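Local coordinates for protein arylsulfatase (Pseudoalteromonas sp. MB47, PDB 7AJ0) that hydrolyses sulfate esters as a fucoidan-active sulfatase, probably acting on chain ends of the polysaccharide, and assembles into an unusual hexamer, at residues L109-L114 / S118-P123; E136-Q141 / S396-D401. All coordinates share one frame; numbering follows the deposited sequence.

Contact 1 (L109-L114 / S118-P123); sequences LTTGRL and SGLVRP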
ATOM      1  N   LEU A 109      32.926 -18.731  -0.567  1.00 22.89           N
ATOM      2  CA  LEU A 109      33.202 -20.152  -0.729  1.00 22.85           C
ATOM      3  C   LEU A 109      34.676 -20.417  -1.004  1.00 23.28           C
ATOM      4  O   LEU A 109      35.166 -21.514  -0.712  1.00 23.36           O
ATOM      5  CB  LEU A 109      32.346 -20.716  -1.861  1.00 22.63           C
ATOM      6  CG  LEU A 109      32.600 -22.163  -2.274  1.00 22.65           C
ATOM      7  CD1 LEU A 109      32.180 -23.119  -1.171  1.00 22.46           C
ATOM      8  CD2 LEU A 109      31.862 -22.463  -3.571  1.00 22.54           C
ATOM      9  N   THR A 110      35.396 -19.443  -1.561  1.00 23.63           N
ATOM     10  CA  THR A 110      36.784 -19.648  -1.959  1.00 24.11           C
ATOM     11  C   THR A 110      37.770 -18.827  -1.137  1.00 25.73           C
ATOM     12  O   THR A 110      38.947 -18.746  -1.506  1.00 25.01           O
ATOM     13  CB  THR A 110      36.965 -19.324  -3.446  1.00 24.33           C
ATOM     14  OG1 THR A 110      36.612 -17.955  -3.689  1.00 24.38           O
ATOM     15  CG2 THR A 110      36.097 -20.235  -4.299  1.00 24.01           C
ATOM     16  N   THR A 111      37.327 -18.219  -0.035  1.00 24.37           N
ATOM     17  CA  THR A 111      38.238 -17.503   0.846  1.00 24.78           C
ATOM     18  C   THR A 111      37.969 -17.735   2.325  1.00 24.63           C
ATOM     19  O   THR A 111      38.772 -17.283   3.146  1.00 25.02           O
ATOM     20  CB  THR A 111      38.186 -15.991   0.580  1.00 25.00           C
ATOM     21  OG1 THR A 111      36.903 -15.475   0.957  1.00 24.59           O
ATOM     22  CG2 THR A 111      38.441 -15.691  -0.890  1.00 27.86           C
ATOM     23  N   GLY A 112      36.887 -18.414   2.698  1.00 24.15           N
ATOM     24  CA  GLY A 112      36.547 -18.560   4.097  1.00 24.04           C
ATOM     25  C   GLY A 112      36.195 -17.265   4.786  1.00 24.10           C
ATOM     26  O   GLY A 112      36.195 -17.208   6.018  1.00 24.17           O
ATOM     27  N   ARG A 113      35.871 -16.225   4.024  1.00 24.10           N
ATOM     28  CA  ARG A 113      35.777 -14.877   4.562  1.00 24.76           C
ATOM     29  C   ARG A 113      34.582 -14.147   3.975  1.00 24.03           C
ATOM     30  O   ARG A 113      34.379 -14.158   2.758  1.00 23.94           O
ATOM     31  CB  ARG A 113      37.067 -14.098   4.269  1.00 24.91           C
ATOM     32  CG  ARG A 113      38.146 -14.313   5.308  1.00 25.32           C
ATOM     33  CD  ARG A 113      39.540 -14.132   4.747  1.00 25.90           C
ATOM     34  NE  ARG A 113      39.763 -12.815   4.155  1.00 26.26           N
ATOM     35  CZ  ARG A 113      39.962 -11.699   4.850  1.00 26.63           C
ATOM     36  NH1 ARG A 113      39.945 -11.724   6.175  1.00 26.67           N
ATOM     37  NH2 ARG A 113      40.174 -10.554   4.215  1.00 27.00           N
ATOM     38  N   LEU A 114      33.795 -13.528   4.844  1.00 23.92           N
ATOM     39  CA  LEU A 114      32.748 -12.633   4.380  1.00 23.78           C
ATOM     40  C   LEU A 114      33.350 -11.621   3.408  1.00 24.17           C
ATOM     41  O   LEU A 114      34.435 -11.086   3.665  1.00 24.64           O
ATOM     42  CB  LEU A 114      32.099 -11.922   5.566  1.00 23.80           C
ATOM     43  CG  LEU A 114      31.217 -12.810   6.446  1.00 23.78           C
ATOM     44  CD1 LEU A 114      30.887 -12.113   7.754  1.00 23.59           C
ATOM     45  CD2 LEU A 114      29.942 -13.195   5.706  1.00 23.00           C
ATOM     46  N   SER A 118      37.257  -8.932   2.450  1.00 26.25           N
ATOM     47  CA  SER A 118      38.180  -9.073   1.332  1.00 26.60           C
ATOM     48  C   SER A 118      38.052  -7.959   0.306  1.00 26.94           C
ATOM     49  O   SER A 118      39.024  -7.661  -0.397  1.00 27.49           O
ATOM     50  CB  SER A 118      37.953 -10.420   0.636  1.00 26.14           C
ATOM     51  OG  SER A 118      36.661 -10.481   0.052  1.00 25.65           O
ATOM     52  N   GLY A 119      36.885  -7.330   0.210  1.00 26.69           N
ATOM     53  CA  GLY A 119      36.610  -6.393  -0.853  1.00 26.98           C
ATOM     54  C   GLY A 119      35.927  -7.000  -2.056  1.00 26.61           C
ATOM     55  O   GLY A 119      35.630  -6.274  -3.015  1.00 41.94           O
ATOM     56  N   LEU A 120      35.664  -8.302  -2.033  1.00 26.08           N
ATOM     57  CA  LEU A 120      35.058  -9.011  -3.158  1.00 29.15           C
ATOM     58  C   LEU A 120      33.535  -8.969  -3.085  1.00 25.25           C
ATOM     59  O   LEU A 120      32.856  -9.996  -3.112  1.00 24.74           O
ATOM     60  CB  LEU A 120      35.572 -10.445  -3.190  1.00 25.51           C
ATOM     61  CG  LEU A 120      37.092 -10.588  -3.296  1.00 26.05           C
ATOM     62  CD1 LEU A 120      37.531 -12.029  -3.083  1.00 25.81           C
ATOM     63  CD2 LEU A 120      37.579 -10.072  -4.644  1.00 26.54           C
ATOM     64  N   VAL A 121      32.987  -7.754  -2.979  1.00 25.45           N
ATOM     65  CA  VAL A 121      31.541  -7.571  -3.012  1.00 25.09           C
ATOM     66  C   VAL A 121      31.025  -7.322  -4.421  1.00 25.20           C
ATOM     67  O   VAL A 121      29.810  -7.415  -4.653  1.00 39.91           O
ATOM     68  CB  VAL A 121      31.101  -6.406  -2.100  1.00 25.28           C
ATOM     69  CG1 VAL A 121      31.490  -6.689  -0.653  1.00 27.39           C
ATOM     70  CG2 VAL A 121      31.702  -5.080  -2.571  1.00 25.97           C
ATOM     71  N   ARG A 122      31.905  -7.006  -5.367  1.00 25.68           N
ATOM     72  CA  ARG A 122      31.555  -6.781  -6.760  1.00 25.88           C
ATOM     73  C   ARG A 122      32.625  -7.402  -7.642  1.00 26.13           C
ATOM     74  O   ARG A 122      33.797  -7.462  -7.248  1.00 47.35           O
ATOM     75  CB  ARG A 122      31.437  -5.284  -7.087  1.00 32.86           C
ATOM     76  CG  ARG A 122      30.249  -4.595  -6.442  1.00 30.33           C
ATOM     77  CD  ARG A 122      30.309  -3.088  -6.640  1.00 33.82           C
ATOM     78  NE  ARG A 122      29.140  -2.424  -6.071  1.00 45.53           N
ATOM     79  CZ  ARG A 122      27.938  -2.410  -6.641  1.00 42.82           C
ATOM     80  NH1 ARG A 122      27.743  -3.030  -7.797  1.00 44.70           N
ATOM     81  NH2 ARG A 122      26.930  -1.782  -6.051  1.00 41.86           N
ATOM     82  N   PRO A 123      32.261  -7.867  -8.837  1.00 27.51           N
ATOM     83  CA  PRO A 123      33.284  -8.396  -9.759  1.00 26.43           C
ATOM     84  C   PRO A 123      34.130  -7.262 -10.316  1.00 27.40           C
ATOM     85  O   PRO A 123      33.606  -6.300 -10.885  1.00 38.94           O
ATOM     86  CB  PRO A 123      32.458  -9.088 -10.851  1.00 26.20           C
ATOM     87  CG  PRO A 123      31.148  -8.374 -10.840  1.00 26.06           C
ATOM     88  CD  PRO A 123      30.901  -7.960  -9.405  1.00 34.04           C
TER
HETATM   89  O   HOH W   1      35.935 -13.011   0.788  1.00 22.60           O
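T111 and R113, at the end of the sulfatase signature C-x-x-x-R-x-x-x-x-T-G-R, face S118 and L120, at and just after the end of the short helix 115-118; the signature cysteine C102 is a calcium ligand in this structure. No direct hydrogen bond joins the two segments, and a water among buried residues does the bridging. It donates to T111 OG1 (2.7 Å) and to the carbonyl R113 O (2.8 Å), and its third partner is S118 OG at 2.7 Å. Each hydroxyl is also engaged with its own segment's surroundings: T111 OG1 bonds back to A107 O in its helix, whereas S118 OG binds P115 O and accepts L120 N at 3.2 Å and 159°. That last bond, to the backbone N two residues on, closes an ST turn. OG can make it because it lies between its own backbone N and carbonyl carbon (chi1 64°), curled over the chain, which suits a small hydroxyl residue. Away from the water, T111 CG2 loosely meets L120 CD1 at 4.4 Å. On another flank the bent R113 chain brings NH2 obliquely to S118 N, 3.8 Å away, without bonding it. The guanidinium instead pairs with E138 and the carbonyl of Y399. Glycines fit both helix exits: G112 and G119 have positive phi, and at G119 a side chain would strike the carbonyl oxygen of S118. Helix 102-111 and helix 115-118 thus meet at a buried corner, where L120 packs on A107 and, with T111, on W135 of helix 134-137.

Contact 2 (E136-Q141 / S396-D401); sequences EKEVSQ and SNMYFD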
ATOM      1  N   GLU A 136      45.619 -11.348  -4.395  1.00 29.99           N
ATOM      2  CA  GLU A 136      46.968 -11.578  -3.886  1.00 35.76           C
ATOM      3  C   GLU A 136      46.927 -11.869  -2.392  1.00 30.37           C
ATOM      4  O   GLU A 136      47.596 -12.788  -1.906  1.00 35.55           O
ATOM      5  CB  GLU A 136      47.859 -10.372  -4.177  1.00 36.54           C
ATOM      6  CG  GLU A 136      48.103 -10.119  -5.658  1.00 48.57           C
ATOM      7  CD  GLU A 136      49.052  -8.958  -5.909  1.00 57.64           C
ATOM      8  OE1 GLU A 136      49.166  -8.519  -7.075  1.00 57.02           O
ATOM      9  OE2 GLU A 136      49.685  -8.483  -4.941  1.00 53.15           O
ATOM     10  N   LYS A 137      46.107 -11.115  -1.658  1.00 32.58           N
ATOM     11  CA  LYS A 137      46.002 -11.232  -0.207  1.00 29.85           C
ATOM     12  C   LYS A 137      45.188 -12.449   0.209  1.00 29.05           C
ATOM     13  O   LYS A 137      45.551 -13.138   1.169  1.00 33.52           O
ATOM     14  CB  LYS A 137      45.386  -9.936   0.327  1.00 29.85           C
ATOM     15  CG  LYS A 137      45.011  -9.880   1.792  1.00 34.98           C
ATOM     16  CD  LYS A 137      44.345  -8.519   2.065  1.00 30.15           C
ATOM     17  CE  LYS A 137      43.827  -8.373   3.492  1.00 33.16           C
ATOM     18  NZ  LYS A 137      44.909  -8.094   4.482  1.00 41.31           N
ATOM     19  N   GLU A 138      44.102 -12.740  -0.501  1.00 28.44           N
ATOM     20  CA  GLU A 138      43.246 -13.858  -0.132  1.00 29.50           C
ATOM     21  C   GLU A 138      43.933 -15.188  -0.439  1.00 27.80           C
ATOM     22  O   GLU A 138      44.832 -15.279  -1.279  1.00 42.08           O
ATOM     23  CB  GLU A 138      41.909 -13.769  -0.867  1.00 27.12           C
ATOM     24  CG  GLU A 138      41.139 -12.478  -0.618  1.00 28.57           C
ATOM     25  CD  GLU A 138      40.852 -12.237   0.853  1.00 30.33           C
ATOM     26  OE1 GLU A 138      40.916 -11.067   1.293  1.00 27.22           O
ATOM     27  OE2 GLU A 138      40.569 -13.221   1.569  1.00 26.52           O
ATOM     28  N   VAL A 139      43.488 -16.232   0.258  1.00 27.35           N
ATOM     29  CA  VAL A 139      44.076 -17.564   0.165  1.00 27.44           C
ATOM     30  C   VAL A 139      42.962 -18.552  -0.155  1.00 27.50           C
ATOM     31  O   VAL A 139      42.145 -18.879   0.716  1.00 26.30           O
ATOM     32  CB  VAL A 139      44.798 -17.963   1.461  1.00 27.72           C
ATOM     33  CG1 VAL A 139      45.309 -19.388   1.365  1.00 38.13           C
ATOM     34  CG2 VAL A 139      45.936 -16.999   1.752  1.00 30.61           C
ATOM     35  N   SER A 140      42.934 -19.037  -1.393  1.00 26.74           N
ATOM     36  CA  SER A 140      41.907 -19.980  -1.807  1.00 27.31           C
ATOM     37  C   SER A 140      42.249 -21.389  -1.328  1.00 26.18           C
ATOM     38  O   SER A 140      43.399 -21.703  -1.009  1.00 26.70           O
ATOM     39  CB  SER A 140      41.755 -19.975  -3.327  1.00 26.22           C
ATOM     40  OG  SER A 140      42.930 -20.459  -3.954  1.00 26.79           O
ATOM     41  N   GLN A 141      41.224 -22.245  -1.278  1.00 25.66           N
ATOM     42  CA  GLN A 141      41.473 -23.639  -0.925  1.00 25.70           C
ATOM     43  C   GLN A 141      42.276 -24.339  -2.013  1.00 26.11           C
ATOM     44  O   GLN A 141      43.003 -25.297  -1.728  1.00 26.42           O
ATOM     45  CB  GLN A 141      40.164 -24.384  -0.661  1.00 25.11           C
ATOM     46  CG  GLN A 141      39.224 -24.499  -1.844  1.00 24.78           C
ATOM     47  CD  GLN A 141      38.139 -23.439  -1.830  1.00 24.37           C
ATOM     48  OE1 GLN A 141      38.410 -22.263  -2.065  1.00 24.53           O
ATOM     49  NE2 GLN A 141      36.906 -23.849  -1.549  1.00 23.90           N
ATOM     50  N   SER A 396      47.685 -15.069   9.867  1.00 30.23           N
ATOM     51  CA  SER A 396      47.172 -14.665  11.169  1.00 30.18           C
ATOM     52  C   SER A 396      46.697 -13.220  11.217  1.00 30.21           C
ATOM     53  O   SER A 396      46.068 -12.826  12.206  1.00 30.09           O
ATOM     54  CB  SER A 396      48.254 -14.876  12.233  1.00 30.93           C
ATOM     55  OG  SER A 396      48.733 -16.207  12.202  1.00 30.99           O
ATOM     56  N   ASN A 397      46.981 -12.423  10.191  1.00 30.42           N
ATOM     57  CA  ASN A 397      46.543 -11.034  10.144  1.00 30.51           C
ATOM     58  C   ASN A 397      45.166 -10.872   9.516  1.00 29.72           C
ATOM     59  O   ASN A 397      44.687  -9.740   9.392  1.00 29.76           O
ATOM     60  CB  ASN A 397      47.562 -10.193   9.367  1.00 31.25           C
ATOM     61  CG  ASN A 397      47.684 -10.617   7.919  1.00 31.08           C
ATOM     62  OD1 ASN A 397      48.132 -11.724   7.619  1.00 31.03           O
ATOM     63  ND2 ASN A 397      47.290  -9.735   7.010  1.00 31.04           N
ATOM     64  N   MET A 398      44.523 -11.967   9.120  1.00 29.05           N
ATOM     65  CA  MET A 398      43.215 -11.934   8.482  1.00 28.32           C
ATOM     66  C   MET A 398      42.225 -12.745   9.305  1.00 27.73           C
ATOM     67  O   MET A 398      42.537 -13.852   9.755  1.00 27.70           O
ATOM     68  CB  MET A 398      43.291 -12.488   7.053  1.00 28.12           C
ATOM     69  CG  MET A 398      44.068 -11.603   6.088  1.00 37.36           C
ATOM     70  SD  MET A 398      44.597 -12.460   4.587  1.00 28.68           S
ATOM     71  CE  MET A 398      43.055 -13.177   4.022  1.00 35.37           C
ATOM     72  N   TYR A 399      41.035 -12.183   9.506  1.00 27.32           N
ATOM     73  CA  TYR A 399      39.975 -12.879  10.222  1.00 26.78           C
ATOM     74  C   TYR A 399      39.226 -13.795   9.263  1.00 26.16           C
ATOM     75  O   TYR A 399      38.883 -13.391   8.148  1.00 25.99           O
ATOM     76  CB  TYR A 399      39.011 -11.878  10.854  1.00 26.67           C
ATOM     77  CG  TYR A 399      38.090 -12.472  11.895  1.00 26.32           C
ATOM     78  CD1 TYR A 399      38.459 -12.509  13.230  1.00 26.67           C
ATOM     79  CD2 TYR A 399      36.851 -12.986  11.545  1.00 25.69           C
ATOM     80  CE1 TYR A 399      37.625 -13.045  14.189  1.00 26.41           C
ATOM     81  CE2 TYR A 399      36.007 -13.525  12.501  1.00 25.43           C
ATOM     82  CZ  TYR A 399      36.401 -13.549  13.821  1.00 25.80           C
ATOM     83  OH  TYR A 399      35.573 -14.079  14.782  1.00 25.60           O
ATOM     84  N   PHE A 400      38.971 -15.024   9.698  1.00 25.88           N
ATOM     85  CA  PHE A 400      38.284 -16.021   8.885  1.00 25.36           C
ATOM     86  C   PHE A 400      36.946 -16.356   9.524  1.00 24.88           C
ATOM     87  O   PHE A 400      36.886 -16.740  10.697  1.00 24.96           O
ATOM     88  CB  PHE A 400      39.148 -17.268   8.720  1.00 25.51           C
ATOM     89  CG  PHE A 400      40.264 -17.091   7.738  1.00 25.91           C
ATOM     90  CD1 PHE A 400      40.068 -17.367   6.397  1.00 25.68           C
ATOM     91  CD2 PHE A 400      41.501 -16.626   8.149  1.00 26.56           C
ATOM     92  CE1 PHE A 400      41.088 -17.197   5.486  1.00 26.09           C
ATOM     93  CE2 PHE A 400      42.525 -16.452   7.241  1.00 26.99           C
ATOM     94  CZ  PHE A 400      42.319 -16.737   5.908  1.00 26.75           C
ATOM     95  N   ASP A 401      35.876 -16.207   8.746  1.00 24.43           N
ATOM     96  CA  ASP A 401      34.523 -16.424   9.233  1.00 24.01           C
ATOM     97  C   ASP A 401      34.086 -17.878   9.160  1.00 24.68           C
ATOM     98  O   ASP A 401      33.141 -18.262   9.859  1.00 23.47           O
ATOM     99  CB  ASP A 401      33.549 -15.559   8.427  1.00 23.75           C
ATOM    100  CG  ASP A 401      33.874 -14.082   8.517  1.00 24.10           C
ATOM    101  OD1 ASP A 401      33.646 -13.483   9.589  1.00 24.26           O
ATOM    102  OD2 ASP A 401      34.376 -13.519   7.522  1.00 24.27           O
TER
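M398 is the centre of the contact, reaching from its loop to K137 and E138. Its chain runs alongside the lysine's in the opposite direction, so that SD lies 3.8 Å from K137 CG while the methionine CG comes to 3.9 Å from K137 NZ. SD also rests 3.6 Å from the carbonyl K137 O, a van der Waals approach that a soft, polarisable sulfur tolerates well. The bend at the end of the methionine (chi3 52°) swings the methyl toward the glutamate, putting CE 3.5 Å from E138 OE2. The meeting joins the C-terminal end of helix 134-137 to the long loop between helices 377-387 and 406-409 of this alkaline phosphatase-like sulfatase fold; N23, in the N-terminal arm, binds M398 O through its side chain. An alanine at M398 would lack the thioether, and a gap would probably open beside the lysine's methylene chain and the E138 carboxylate. Among the polar groups, E138 is paired with R113, on which M398 also packs. Nearer the surface, the K137 ammonium and N397 ND2 are near neighbours (NZ to ND2 3.8 Å) without a hydrogen bond.

Following the chain from the N terminus, past helix 31-48 and the first strands, helix 102-111 leads through helix 115-118 and contact 1 closes as a tight local loop with three residues between its segments. Contact 2 opens later, at the end of helix 134-137, and closes only after 254 residues, which include strands 151-155, 262-267 and 318-324 of the large mixed sheet. The two are therefore in series, neither nested nor crossed, yet their centres lie about 10 Å apart. Two polar links couple them: R113 NE to E138 OE2 (2.7 Å) and, probably, L114 N to D401 OD2 (2.7 Å). They tie the signature helix's exit to both segments of contact 2, 136-141 and 396-401.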